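Long-range contacts in B-agarase (Saccharophagus degradans, PDB 4BQ2), which hydrolyses the beta-1,4 linkages of agarose as a family 50 exo-beta-agarase of a marine bacterium: residues L574-A579 with P610-K615; G452-V457 with K492-P497; S245-W250 with V274-Y279. All blocks are in the same frame, centred on the assembly; numbering follows the deposited sequence.

Contact 1 (L574-A579 with P610-K615)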
ATOM      1  N   LEU A 574       2.096   2.686 -28.461  1.00 20.76           N
ATOM      2  CA  LEU A 574       3.050   3.604 -27.815  1.00 20.41           C
ATOM      3  C   LEU A 574       3.335   3.208 -26.351  1.00 21.65           C
ATOM      4  O   LEU A 574       4.491   3.288 -25.878  1.00 19.29           O
ATOM      5  CB  LEU A 574       2.546   5.050 -27.870  1.00 21.33           C
ATOM      6  CG  LEU A 574       2.296   5.596 -29.288  1.00 22.03           C
ATOM      7  CD1 LEU A 574       1.831   7.036 -29.240  1.00 21.12           C
ATOM      8  CD2 LEU A 574       3.503   5.428 -30.187  1.00 22.17           C
ATOM      9  N   LEU A 575       2.280   2.804 -25.642  1.00 20.05           N
ATOM     10  CA  LEU A 575       2.442   2.318 -24.263  1.00 19.12           C
ATOM     11  C   LEU A 575       3.310   1.056 -24.241  1.00 19.80           C
ATOM     12  O   LEU A 575       4.186   0.932 -23.389  1.00 19.78           O
ATOM     13  CB  LEU A 575       1.089   2.075 -23.550  1.00 18.27           C
ATOM     14  CG  LEU A 575       1.166   1.818 -22.021  1.00 17.28           C
ATOM     15  CD1 LEU A 575       1.988   2.903 -21.305  1.00 16.73           C
ATOM     16  CD2 LEU A 575      -0.201   1.681 -21.381  1.00 16.57           C
ATOM     17  N   SER A 576       3.066   0.132 -25.176  1.00 19.34           N
ATOM     18  CA  SER A 576       3.844  -1.074 -25.266  1.00 19.11           C
ATOM     19  C   SER A 576       5.282  -0.740 -25.482  1.00 19.86           C
ATOM     20  O   SER A 576       6.143  -1.296 -24.812  1.00 20.36           O
ATOM     21  CB  SER A 576       3.346  -2.009 -26.381  1.00 18.58           C
ATOM     22  OG  SER A 576       2.152  -2.662 -25.981  1.00 21.29           O
ATOM     23  N   ALA A 577       5.557   0.179 -26.406  1.00 19.16           N
ATOM     24  CA  ALA A 577       6.937   0.501 -26.722  1.00 18.68           C
ATOM     25  C   ALA A 577       7.659   1.167 -25.545  1.00 19.49           C
ATOM     26  O   ALA A 577       8.834   0.850 -25.259  1.00 18.87           O
ATOM     27  CB  ALA A 577       7.010   1.353 -27.985  1.00 18.25           C
ATOM     28  N   TYR A 578       6.953   2.060 -24.850  1.00 19.13           N
ATOM     29  CA  TYR A 578       7.475   2.703 -23.643  1.00 18.81           C
ATOM     30  C   TYR A 578       7.831   1.646 -22.563  1.00 19.42           C
ATOM     31  O   TYR A 578       8.959   1.616 -22.036  1.00 18.82           O
ATOM     32  CB  TYR A 578       6.448   3.714 -23.081  1.00 19.57           C
ATOM     33  CG  TYR A 578       6.902   4.341 -21.753  1.00 19.98           C
ATOM     34  CD1 TYR A 578       7.811   5.414 -21.734  1.00 19.39           C
ATOM     35  CD2 TYR A 578       6.470   3.831 -20.529  1.00 18.44           C
ATOM     36  CE1 TYR A 578       8.260   5.970 -20.521  1.00 17.71           C
ATOM     37  CE2 TYR A 578       6.908   4.393 -19.319  1.00 17.47           C
ATOM     38  CZ  TYR A 578       7.813   5.450 -19.320  1.00 17.40           C
ATOM     39  OH  TYR A 578       8.251   6.034 -18.117  1.00 15.95           O
ATOM     40  N   ALA A 579       6.860   0.805 -22.225  1.00 17.62           N
ATOM     41  CA  ALA A 579       7.083  -0.265 -21.249  1.00 18.41           C
ATOM     42  C   ALA A 579       8.158  -1.293 -21.674  1.00 18.53           C
ATOM     43  O   ALA A 579       8.984  -1.699 -20.844  1.00 18.48           O
ATOM     44  CB  ALA A 579       5.779  -0.943 -20.884  1.00 17.10           C
ATOM     45  N   PRO A 610      -1.886  -1.553 -16.669  1.00 19.82           N
ATOM     46  CA  PRO A 610      -2.457  -1.760 -18.005  1.00 20.69           C
ATOM     47  C   PRO A 610      -1.767  -2.950 -18.664  1.00 20.67           C
ATOM     48  O   PRO A 610      -0.550  -3.157 -18.456  1.00 18.44           O
ATOM     49  CB  PRO A 610      -2.077  -0.490 -18.768  1.00 21.35           C
ATOM     50  CG  PRO A 610      -1.510   0.463 -17.782  1.00 20.72           C
ATOM     51  CD  PRO A 610      -1.064  -0.336 -16.598  1.00 20.53           C
ATOM     52  N   MET A 611      -2.533  -3.751 -19.404  1.00 19.16           N
ATOM     53  CA  MET A 611      -1.998  -4.989 -19.957  1.00 20.05           C
ATOM     54  C   MET A 611      -0.769  -4.814 -20.845  1.00 18.51           C
ATOM     55  O   MET A 611       0.051  -5.705 -20.924  1.00 17.21           O
ATOM     56  CB  MET A 611      -3.088  -5.793 -20.665  1.00 24.23           C
ATOM     57  CG  MET A 611      -3.026  -7.291 -20.369  1.00 34.27           C
ATOM     58  SD  MET A 611      -2.977  -7.798 -18.619  1.00 35.57           S
ATOM     59  CE  MET A 611      -4.699  -7.858 -18.130  1.00 39.59           C
ATOM     60  N   GLU A 612      -0.637  -3.673 -21.514  1.00 17.03           N
ATOM     61  CA  GLU A 612       0.512  -3.458 -22.371  1.00 18.99           C
ATOM     62  C   GLU A 612       1.798  -3.492 -21.543  1.00 18.36           C
ATOM     63  O   GLU A 612       2.833  -3.974 -22.000  1.00 20.29           O
ATOM     64  CB  GLU A 612       0.403  -2.121 -23.114  1.00 19.34           C
ATOM     65  CG  GLU A 612      -0.714  -2.108 -24.157  1.00 19.97           C
ATOM     66  CD  GLU A 612      -2.069  -1.622 -23.668  1.00 22.80           C
ATOM     67  OE1 GLU A 612      -2.330  -1.537 -22.432  1.00 21.17           O
ATOM     68  OE2 GLU A 612      -2.898  -1.286 -24.569  1.00 24.23           O
ATOM     69  N   VAL A 613       1.707  -2.991 -20.313  1.00 18.36           N
ATOM     70  CA  VAL A 613       2.842  -2.889 -19.421  1.00 17.41           C
ATOM     71  C   VAL A 613       3.112  -4.245 -18.766  1.00 18.33           C
ATOM     72  O   VAL A 613       4.287  -4.644 -18.588  1.00 19.01           O
ATOM     73  CB  VAL A 613       2.574  -1.794 -18.364  1.00 18.40           C
ATOM     74  CG1 VAL A 613       3.718  -1.722 -17.378  1.00 19.74           C
ATOM     75  CG2 VAL A 613       2.436  -0.445 -19.058  1.00 17.78           C
ATOM     76  N   VAL A 614       2.042  -4.961 -18.435  1.00 16.47           N
ATOM     77  CA  VAL A 614       2.181  -6.298 -17.873  1.00 18.28           C
ATOM     78  C   VAL A 614       2.871  -7.215 -18.895  1.00 18.87           C
ATOM     79  O   VAL A 614       3.778  -7.962 -18.549  1.00 17.82           O
ATOM     80  CB  VAL A 614       0.824  -6.904 -17.466  1.00 17.85           C
ATOM     81  CG1 VAL A 614       1.045  -8.275 -16.869  1.00 19.28           C
ATOM     82  CG2 VAL A 614       0.088  -6.026 -16.429  1.00 17.75           C
ATOM     83  N   LYS A 615       2.471  -7.131 -20.160  1.00 19.17           N
ATOM     84  CA  LYS A 615       3.073  -8.022 -21.184  1.00 19.91           C
ATOM     85  C   LYS A 615       4.556  -7.705 -21.418  1.00 20.02           C
ATOM     86  O   LYS A 615       5.378  -8.610 -21.624  1.00 18.54           O
ATOM     87  CB  LYS A 615       2.272  -7.942 -22.473  1.00 22.01           C
ATOM     88  CG  LYS A 615       0.934  -8.675 -22.345  1.00 24.81           C
ATOM     89  CD  LYS A 615      -0.002  -8.336 -23.500  1.00 30.95           C
ATOM     90  CE  LYS A 615      -1.140  -9.336 -23.625  1.00 32.12           C
ATOM     91  NZ  LYS A 615      -2.112  -8.894 -24.667  1.00 35.48           N
TER
HETATM   92  O   HOH W   1       3.168  -4.875 -24.561  1.00 20.99           O

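Contact 2 (G452-V457 with K492-P497)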
ATOM      1  N   GLY A 452       5.708   9.820  -8.030  1.00 21.47           N
ATOM      2  CA  GLY A 452       6.717  10.648  -8.690  1.00 20.79           C
ATOM      3  C   GLY A 452       6.560  10.597 -10.188  1.00 20.55           C
ATOM      4  O   GLY A 452       5.794   9.780 -10.715  1.00 21.43           O
ATOM      5  N   ALA A 453       7.277  11.468 -10.889  1.00 21.10           N
ATOM      6  CA  ALA A 453       7.217  11.505 -12.351  1.00 21.34           C
ATOM      7  C   ALA A 453       7.825  10.234 -12.958  1.00 19.34           C
ATOM      8  O   ALA A 453       8.693   9.587 -12.346  1.00 17.70           O
ATOM      9  CB  ALA A 453       7.957  12.730 -12.873  1.00 21.99           C
ATOM     10  N   MET A 454       7.399   9.912 -14.172  1.00 18.36           N
ATOM     11  CA  MET A 454       7.865   8.707 -14.874  1.00 18.53           C
ATOM     12  C   MET A 454       9.154   8.993 -15.648  1.00 19.75           C
ATOM     13  O   MET A 454       9.357  10.125 -16.138  1.00 20.60           O
ATOM     14  CB  MET A 454       6.754   8.191 -15.790  1.00 17.90           C
ATOM     15  CG  MET A 454       5.593   7.594 -15.016  1.00 17.20           C
ATOM     16  SD  MET A 454       6.057   6.078 -14.118  1.00 19.14           S
ATOM     17  CE  MET A 454       6.088   4.909 -15.486  1.00 17.12           C
ATOM     18  N   PRO A 455      10.045   7.984 -15.749  1.00 19.09           N
ATOM     19  CA  PRO A 455      11.311   8.206 -16.394  1.00 19.98           C
ATOM     20  C   PRO A 455      11.183   8.238 -17.908  1.00 19.89           C
ATOM     21  O   PRO A 455      10.351   7.526 -18.466  1.00 20.31           O
ATOM     22  CB  PRO A 455      12.139   6.965 -15.977  1.00 20.09           C
ATOM     23  CG  PRO A 455      11.106   5.881 -15.787  1.00 18.62           C
ATOM     24  CD  PRO A 455       9.945   6.630 -15.162  1.00 19.38           C
ATOM     25  N   ASP A 456      12.001   9.053 -18.557  1.00 18.52           N
ATOM     26  CA  ASP A 456      12.133   8.947 -20.019  1.00 19.86           C
ATOM     27  C   ASP A 456      13.142   7.861 -20.308  1.00 18.06           C
ATOM     28  O   ASP A 456      14.340   8.098 -20.279  1.00 18.40           O
ATOM     29  CB  ASP A 456      12.589  10.256 -20.685  1.00 19.04           C
ATOM     30  CG  ASP A 456      12.489  10.175 -22.201  1.00 21.12           C
ATOM     31  OD1 ASP A 456      12.734   9.065 -22.725  1.00 20.82           O
ATOM     32  OD2 ASP A 456      12.122  11.184 -22.866  1.00 20.27           O
ATOM     33  N   VAL A 457      12.635   6.666 -20.579  1.00 17.73           N
ATOM     34  CA  VAL A 457      13.441   5.467 -20.663  1.00 18.08           C
ATOM     35  C   VAL A 457      14.243   5.404 -21.949  1.00 19.88           C
ATOM     36  O   VAL A 457      15.047   4.492 -22.124  1.00 18.66           O
ATOM     37  CB  VAL A 457      12.554   4.218 -20.528  1.00 17.63           C
ATOM     38  CG1 VAL A 457      11.945   4.175 -19.131  1.00 16.57           C
ATOM     39  CG2 VAL A 457      11.426   4.224 -21.586  1.00 17.52           C
ATOM     40  N   LYS A 492       5.031   2.246 -10.067  1.00 15.04           N
ATOM     41  CA  LYS A 492       5.204   3.342 -11.002  1.00 14.18           C
ATOM     42  C   LYS A 492       3.858   3.652 -11.632  1.00 13.97           C
ATOM     43  O   LYS A 492       3.035   2.763 -11.834  1.00 14.28           O
ATOM     44  CB  LYS A 492       6.251   2.971 -12.073  1.00 14.78           C
ATOM     45  CG  LYS A 492       7.615   2.567 -11.471  1.00 15.79           C
ATOM     46  CD  LYS A 492       8.736   2.574 -12.532  1.00 17.04           C
ATOM     47  CE  LYS A 492       9.182   4.013 -12.798  1.00 18.17           C
ATOM     48  NZ  LYS A 492       9.886   4.666 -11.636  1.00 19.02           N
ATOM     49  N   SER A 493       3.627   4.925 -11.920  1.00 14.08           N
ATOM     50  CA  SER A 493       2.371   5.337 -12.560  1.00 16.16           C
ATOM     51  C   SER A 493       2.390   5.091 -14.071  1.00 16.57           C
ATOM     52  O   SER A 493       2.561   6.032 -14.866  1.00 16.23           O
ATOM     53  CB  SER A 493       2.089   6.812 -12.246  1.00 14.74           C
ATOM     54  OG  SER A 493       1.788   6.972 -10.849  1.00 15.80           O
ATOM     55  N   PHE A 494       2.181   3.832 -14.466  1.00 17.90           N
ATOM     56  CA  PHE A 494       2.189   3.450 -15.873  1.00 18.45           C
ATOM     57  C   PHE A 494       0.846   3.764 -16.550  1.00 19.83           C
ATOM     58  O   PHE A 494       0.730   3.689 -17.774  1.00 19.78           O
ATOM     59  CB  PHE A 494       2.471   1.949 -16.028  1.00 17.51           C
ATOM     60  CG  PHE A 494       3.914   1.601 -16.027  1.00 18.08           C
ATOM     61  CD1 PHE A 494       4.712   1.857 -17.135  1.00 17.80           C
ATOM     62  CD2 PHE A 494       4.480   0.955 -14.920  1.00 18.80           C
ATOM     63  CE1 PHE A 494       6.059   1.500 -17.133  1.00 18.94           C
ATOM     64  CE2 PHE A 494       5.817   0.605 -14.911  1.00 18.83           C
ATOM     65  CZ  PHE A 494       6.611   0.869 -16.009  1.00 17.77           C
ATOM     66  N   GLY A 495      -0.172   4.080 -15.751  1.00 20.33           N
ATOM     67  CA  GLY A 495      -1.496   4.484 -16.276  1.00 20.56           C
ATOM     68  C   GLY A 495      -2.596   3.819 -15.461  1.00 19.70           C
ATOM     69  O   GLY A 495      -2.558   2.607 -15.259  1.00 19.52           O
ATOM     70  N   ARG A 496      -3.591   4.604 -15.035  1.00 21.14           N
ATOM     71  CA  ARG A 496      -4.687   4.154 -14.157  1.00 20.68           C
ATOM     72  C   ARG A 496      -5.853   3.558 -14.955  1.00 21.75           C
ATOM     73  O   ARG A 496      -6.030   3.909 -16.105  1.00 20.63           O
ATOM     74  CB  ARG A 496      -5.240   5.342 -13.335  1.00 22.11           C
ATOM     75  CG  ARG A 496      -4.248   5.935 -12.329  1.00 25.66           C
ATOM     76  CD  ARG A 496      -4.926   6.949 -11.393  1.00 28.23           C
ATOM     77  NE  ARG A 496      -6.150   6.389 -10.817  1.00 30.94           N
ATOM     78  CZ  ARG A 496      -6.293   5.953  -9.562  1.00 33.90           C
ATOM     79  NH1 ARG A 496      -5.298   6.046  -8.688  1.00 30.22           N
ATOM     80  NH2 ARG A 496      -7.464   5.445  -9.169  1.00 35.95           N
ATOM     81  N   PRO A 497      -6.650   2.671 -14.337  1.00 21.17           N
ATOM     82  CA  PRO A 497      -7.715   1.964 -15.065  1.00 24.03           C
ATOM     83  C   PRO A 497      -9.073   2.652 -15.029  1.00 23.83           C
ATOM     84  O   PRO A 497     -10.060   2.080 -15.498  1.00 23.78           O
ATOM     85  CB  PRO A 497      -7.820   0.639 -14.296  1.00 23.71           C
ATOM     86  CG  PRO A 497      -7.532   1.043 -12.889  1.00 24.06           C
ATOM     87  CD  PRO A 497      -6.424   2.074 -13.003  1.00 23.45           C
TER
HETATM   88  O   HOH W   2       5.498   7.083 -10.715  1.00 19.77           O

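Contact 3 (S245-W250 with V274-Y279)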
ATOM      1  N   SER A 245      14.937 -27.245   3.674  1.00 22.48           N
ATOM      2  CA  SER A 245      16.322 -27.425   3.247  1.00 22.09           C
ATOM      3  C   SER A 245      17.137 -26.241   3.784  1.00 20.47           C
ATOM      4  O   SER A 245      16.567 -25.305   4.352  1.00 22.04           O
ATOM      5  CB  SER A 245      16.393 -27.505   1.721  1.00 22.58           C
ATOM      6  OG  SER A 245      15.878 -26.309   1.137  1.00 21.56           O
ATOM      7  N   LYS A 246      18.455 -26.286   3.632  1.00 18.01           N
ATOM      8  CA  LYS A 246      19.322 -25.152   3.991  1.00 18.72           C
ATOM      9  C   LYS A 246      18.723 -23.797   3.582  1.00 16.84           C
ATOM     10  O   LYS A 246      18.641 -22.879   4.413  1.00 16.35           O
ATOM     11  CB  LYS A 246      20.731 -25.314   3.364  1.00 18.55           C
ATOM     12  CG  LYS A 246      21.676 -24.126   3.586  1.00 18.64           C
ATOM     13  CD  LYS A 246      22.970 -24.321   2.782  1.00 20.18           C
ATOM     14  CE  LYS A 246      24.010 -23.275   3.106  1.00 22.75           C
ATOM     15  NZ  LYS A 246      25.245 -23.546   2.312  1.00 25.84           N
ATOM     16  N   PHE A 247      18.279 -23.707   2.327  1.00 15.96           N
ATOM     17  CA  PHE A 247      17.791 -22.437   1.763  1.00 16.33           C
ATOM     18  C   PHE A 247      16.281 -22.210   1.880  1.00 15.70           C
ATOM     19  O   PHE A 247      15.731 -21.365   1.183  1.00 15.66           O
ATOM     20  CB  PHE A 247      18.241 -22.289   0.305  1.00 14.97           C
ATOM     21  CG  PHE A 247      19.707 -21.995   0.158  1.00 16.99           C
ATOM     22  CD1 PHE A 247      20.187 -20.685   0.258  1.00 15.55           C
ATOM     23  CD2 PHE A 247      20.633 -23.033  -0.098  1.00 16.63           C
ATOM     24  CE1 PHE A 247      21.545 -20.400   0.088  1.00 16.19           C
ATOM     25  CE2 PHE A 247      21.998 -22.751  -0.241  1.00 16.29           C
ATOM     26  CZ  PHE A 247      22.463 -21.430  -0.156  1.00 16.95           C
ATOM     27  N   GLY A 248      15.613 -22.995   2.714  1.00 15.26           N
ATOM     28  CA  GLY A 248      14.194 -22.744   3.018  1.00 17.28           C
ATOM     29  C   GLY A 248      13.245 -23.491   2.109  1.00 16.66           C
ATOM     30  O   GLY A 248      12.027 -23.264   2.141  1.00 16.02           O
ATOM     31  N   GLY A 249      13.816 -24.332   1.244  1.00 17.11           N
ATOM     32  CA  GLY A 249      13.045 -25.141   0.306  1.00 17.10           C
ATOM     33  C   GLY A 249      12.483 -26.382   0.974  1.00 19.07           C
ATOM     34  O   GLY A 249      12.673 -26.582   2.181  1.00 20.86           O
ATOM     35  N   TRP A 250      11.822 -27.235   0.186  1.00 20.78           N
ATOM     36  CA  TRP A 250      11.121 -28.414   0.718  1.00 23.43           C
ATOM     37  C   TRP A 250      12.057 -29.618   0.591  1.00 24.80           C
ATOM     38  O   TRP A 250      12.360 -30.060  -0.528  1.00 23.21           O
ATOM     39  CB  TRP A 250       9.792 -28.634  -0.034  1.00 25.38           C
ATOM     40  CG  TRP A 250       8.870 -29.707   0.535  1.00 28.53           C
ATOM     41  CD1 TRP A 250       8.378 -30.811  -0.137  1.00 31.25           C
ATOM     42  CD2 TRP A 250       8.322 -29.779   1.866  1.00 29.01           C
ATOM     43  NE1 TRP A 250       7.560 -31.546   0.700  1.00 32.59           N
ATOM     44  CE2 TRP A 250       7.501 -30.936   1.924  1.00 30.82           C
ATOM     45  CE3 TRP A 250       8.421 -28.967   3.011  1.00 31.52           C
ATOM     46  CZ2 TRP A 250       6.796 -31.318   3.090  1.00 33.37           C
ATOM     47  CZ3 TRP A 250       7.704 -29.342   4.169  1.00 34.73           C
ATOM     48  CH2 TRP A 250       6.910 -30.519   4.195  1.00 31.88           C
ATOM     49  N   VAL A 274      12.908 -22.654  -7.259  1.00 14.86           N
ATOM     50  CA  VAL A 274      13.748 -23.779  -6.878  1.00 15.11           C
ATOM     51  C   VAL A 274      14.942 -23.149  -6.188  1.00 15.33           C
ATOM     52  O   VAL A 274      15.522 -22.197  -6.710  1.00 16.63           O
ATOM     53  CB  VAL A 274      14.205 -24.562  -8.129  1.00 15.09           C
ATOM     54  CG1 VAL A 274      15.250 -25.620  -7.779  1.00 14.92           C
ATOM     55  CG2 VAL A 274      13.011 -25.175  -8.838  1.00 14.73           C
ATOM     56  N   ASP A 275      15.335 -23.699  -5.048  1.00 16.44           N
ATOM     57  CA  ASP A 275      16.415 -23.101  -4.293  1.00 16.35           C
ATOM     58  C   ASP A 275      17.828 -23.451  -4.870  1.00 15.78           C
ATOM     59  O   ASP A 275      17.941 -24.258  -5.781  1.00 14.95           O
ATOM     60  CB  ASP A 275      16.204 -23.348  -2.788  1.00 16.48           C
ATOM     61  CG  ASP A 275      16.716 -24.713  -2.295  1.00 17.43           C
ATOM     62  OD1 ASP A 275      17.403 -25.444  -3.046  1.00 15.90           O
ATOM     63  OD2 ASP A 275      16.418 -25.038  -1.124  1.00 17.47           O
ATOM     64  N   PRO A 276      18.896 -22.782  -4.399  1.00 16.24           N
ATOM     65  CA  PRO A 276      20.237 -23.035  -4.985  1.00 15.82           C
ATOM     66  C   PRO A 276      20.688 -24.530  -5.007  1.00 16.71           C
ATOM     67  O   PRO A 276      21.606 -24.892  -5.755  1.00 16.87           O
ATOM     68  CB  PRO A 276      21.163 -22.248  -4.044  1.00 15.00           C
ATOM     69  CG  PRO A 276      20.305 -21.100  -3.545  1.00 15.81           C
ATOM     70  CD  PRO A 276      18.928 -21.715  -3.374  1.00 15.07           C
ATOM     71  N   GLU A 277      20.105 -25.357  -4.146  1.00 16.62           N
ATOM     72  CA  GLU A 277      20.431 -26.792  -4.081  1.00 18.14           C
ATOM     73  C   GLU A 277      19.433 -27.682  -4.831  1.00 18.87           C
ATOM     74  O   GLU A 277      19.592 -28.921  -4.871  1.00 19.42           O
ATOM     75  CB  GLU A 277      20.511 -27.230  -2.636  1.00 18.58           C
ATOM     76  CG  GLU A 277      21.549 -26.472  -1.858  1.00 19.10           C
ATOM     77  CD  GLU A 277      21.746 -27.025  -0.463  1.00 20.66           C
ATOM     78  OE1 GLU A 277      20.778 -27.526   0.167  1.00 22.08           O
ATOM     79  OE2 GLU A 277      22.892 -26.931  -0.003  1.00 21.29           O
ATOM     80  N   GLY A 278      18.397 -27.074  -5.398  1.00 18.38           N
ATOM     81  CA  GLY A 278      17.477 -27.820  -6.261  1.00 17.38           C
ATOM     82  C   GLY A 278      16.164 -28.208  -5.601  1.00 18.75           C
ATOM     83  O   GLY A 278      15.368 -28.978  -6.174  1.00 18.78           O
ATOM     84  N   TYR A 279      15.906 -27.696  -4.391  1.00 18.63           N
ATOM     85  CA  TYR A 279      14.650 -28.057  -3.671  1.00 17.34           C
ATOM     86  C   TYR A 279      13.555 -27.092  -4.035  1.00 16.01           C
ATOM     87  O   TYR A 279      13.830 -25.885  -4.223  1.00 16.46           O
ATOM     88  CB  TYR A 279      14.847 -28.073  -2.150  1.00 18.22           C
ATOM     89  CG  TYR A 279      15.833 -29.107  -1.710  1.00 19.37           C
ATOM     90  CD1 TYR A 279      15.428 -30.420  -1.475  1.00 20.52           C
ATOM     91  CD2 TYR A 279      17.176 -28.778  -1.529  1.00 19.76           C
ATOM     92  CE1 TYR A 279      16.349 -31.386  -1.086  1.00 21.41           C
ATOM     93  CE2 TYR A 279      18.112 -29.737  -1.126  1.00 20.47           C
ATOM     94  CZ  TYR A 279      17.686 -31.036  -0.906  1.00 22.18           C
ATOM     95  OH  TYR A 279      18.611 -31.973  -0.519  1.00 23.79           O
TER
HETATM   96  O   HOH W   3      19.846 -28.509   2.382  1.00 23.90           O
HETATM   97  O   HOH W   4      24.680 -25.202  -0.451  1.00 27.60           O
HETATM   98  O   HOH W   5      18.674 -25.666   0.294  1.00 19.48           O

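Contact 1 (L574-A579 with P610-K615)
Ser576 and Glu612 mark the close point of two helix segments, 574-579 and 611-615, whose short axes pass 8.3 Å apart and run in roughly the same direction, crossing at -34°. The methyl CB of Ala579 lies 3.8 Å from Val613 CG2 and equally near the CA of the same valine, a methyl against a backbone carbon, consistent with the close CA approach of Ala579 and Val613. Val613 CG2 is the shared surface, because Leu575 CG also rests on it at 3.9 Å. Leu575 holds CG anti to its own backbone N (chi1 -169°), a torsion that sends the branch across the interface; its CD2 then meets Pro610 CB at 3.9 Å, the two side chains crossing at about a right angle. Pro610 occupies the N-cap position of helix 611-620, and its carbonyl O accepts from both Val613 N and Val614 N, closing the first turn.

On the more open side the contact becomes polar. Ser576 OG sits 3.4 Å from Glu612 CB, against the aliphatic part of that side chain, and a water connects this hydroxyl (2.8 Å) to Glu612 O, to which it donates. The glutamate chain bends at chi2 (91°), and OE2 is hydrogen-bonded to Ser572 OG, one turn back on helix 565-593, and to Tyr504 OH, just beyond helix 500-503.

Outside the pair, Phe494 and Phe604 cover Val613, while Pro507 lies on Leu575. Both helices belong to the part of the chain related to beta-galactosidases. They run in the same general direction and cross at a clear angle: an apolar seam of Leu575, Ala579, Pro610 and Val613, bordered by a water-bridged serine, joins the long helix 565-593 to the start of helix 611-620.

Contact 2 (G452-V457 with K492-P497)
Gly452 O receives a hydrogen bond of 2.7 Å from a water that in turn accepts from Ser493 N, so the two backbones are joined through solvent, with no direct hydrogen bond between the segments. Beside this bridge, Met454 gives the largest single share of the contact. Its chain is bent at both chi2 (-66°) and chi3 (-77°), which folds the thioether back over the 492-494 backbone: CG comes within 3.4 Å of Ser493 O, and SD lies 3.7 Å from Lys492 CB. The terminal methyl continues onto Phe494, where CE stands 3.8 Å from the ring centroid and only 15° off the normal, a CH-pi contact over one face. SD is farther above the same ring, 5.3 Å from its centroid, which completes a Met-aromatic arrangement.

Bends at chi3 and chi4 bring Lys492 CE to the Pro455 ring, 3.6 Å from CD; its NZ has a long, weak ion pair with Asp489. Ser493 is the centre of an inverse gamma turn, and its hydroxyl is hydrogen-bonded to Phe450 N.

Met454 and Pro455 form a short strand paired antiparallel with strand 443-444, and Met454 makes backbone hydrogen bonds with Val444. Helix 460-477 presents Phe462 to Pro455. The loop 492-497, leading from strand 483-488 to helix 500-503, meets the strand pair and helix 565-593 around Tyr578, which touches both Met454 and Phe494 and bonds Pro455 O.

Contact 3 (S245-W250 with V274-Y279)
With chi1 at 60° in Ser245 and 84° in Asp275, both polar groups sit between their own backbone N and carbonyl carbon, and these torsions turn the hydroxyl and the carboxylate toward each other. Each residue opens a type I beta turn, 245-248 and 275-278, the second also containing an Asx turn, so the contact is one of two facing turns. Ser245 OG donates to Asp275 OD2 at 2.6 Å, meeting the oxygen nearly along its C-O axis. The other oxygen, OD1, serves its own turn: Glu277 N and Tyr279 N approach it from opposite faces of the carboxylate plane, the latter with an N-H...O angle of 163°. These bonds probably restrict rotation of the carboxylate and help keep OD2 facing the serine.

Apolar groups flank the bond. Pro276 CG stands over the centre of the Phe247 ring, 3.7 Å from the centroid and 5° off the normal, a CH-pi contact, while Glu277 CG lies at the ring edge. Ser245 CB covers one face of Tyr279, 4.0 Å from its centroid. Gly249 passes close by, its CA 4.2 Å from Tyr279 CB and its N 3.6 Å from Asp275 OD2.

The turn at 275-278 joins strand 270-274 to strand 280-287, making a beta hairpin. Trp482 meets the Phe247 ring, and Tyr743 the ring of Trp250. Lys246 and Glu277 are bridged by water rather than paired directly, and a further water donates to both Asp275 OD2 (2.7 Å) and Glu277 OE1 while accepting from Phe247 N.

How the contacts relate
From the N terminus the three contacts come in series, neither nested nor crossed: contact 3 closes over 23 intervening residues, contact 2 over 34 and contact 1 over 30. Contact 3 ties the loop after helix 222-235 to the hairpin turn of the six-stranded mixed sheet. It stands apart, its centre about 34 Å from that of contact 1 and about 36 Å from that of contact 2. Those two adjoin, with centres about 11 Å apart: Tyr578 OH reaches Pro455 O at 2.6 Å, and Val613 CG1 packs on Phe494 CG at 3.6 Å. Together they connect the pair of strands 443-444 and 454-455, the 492-497 loop and helices 565-593 and 611-620.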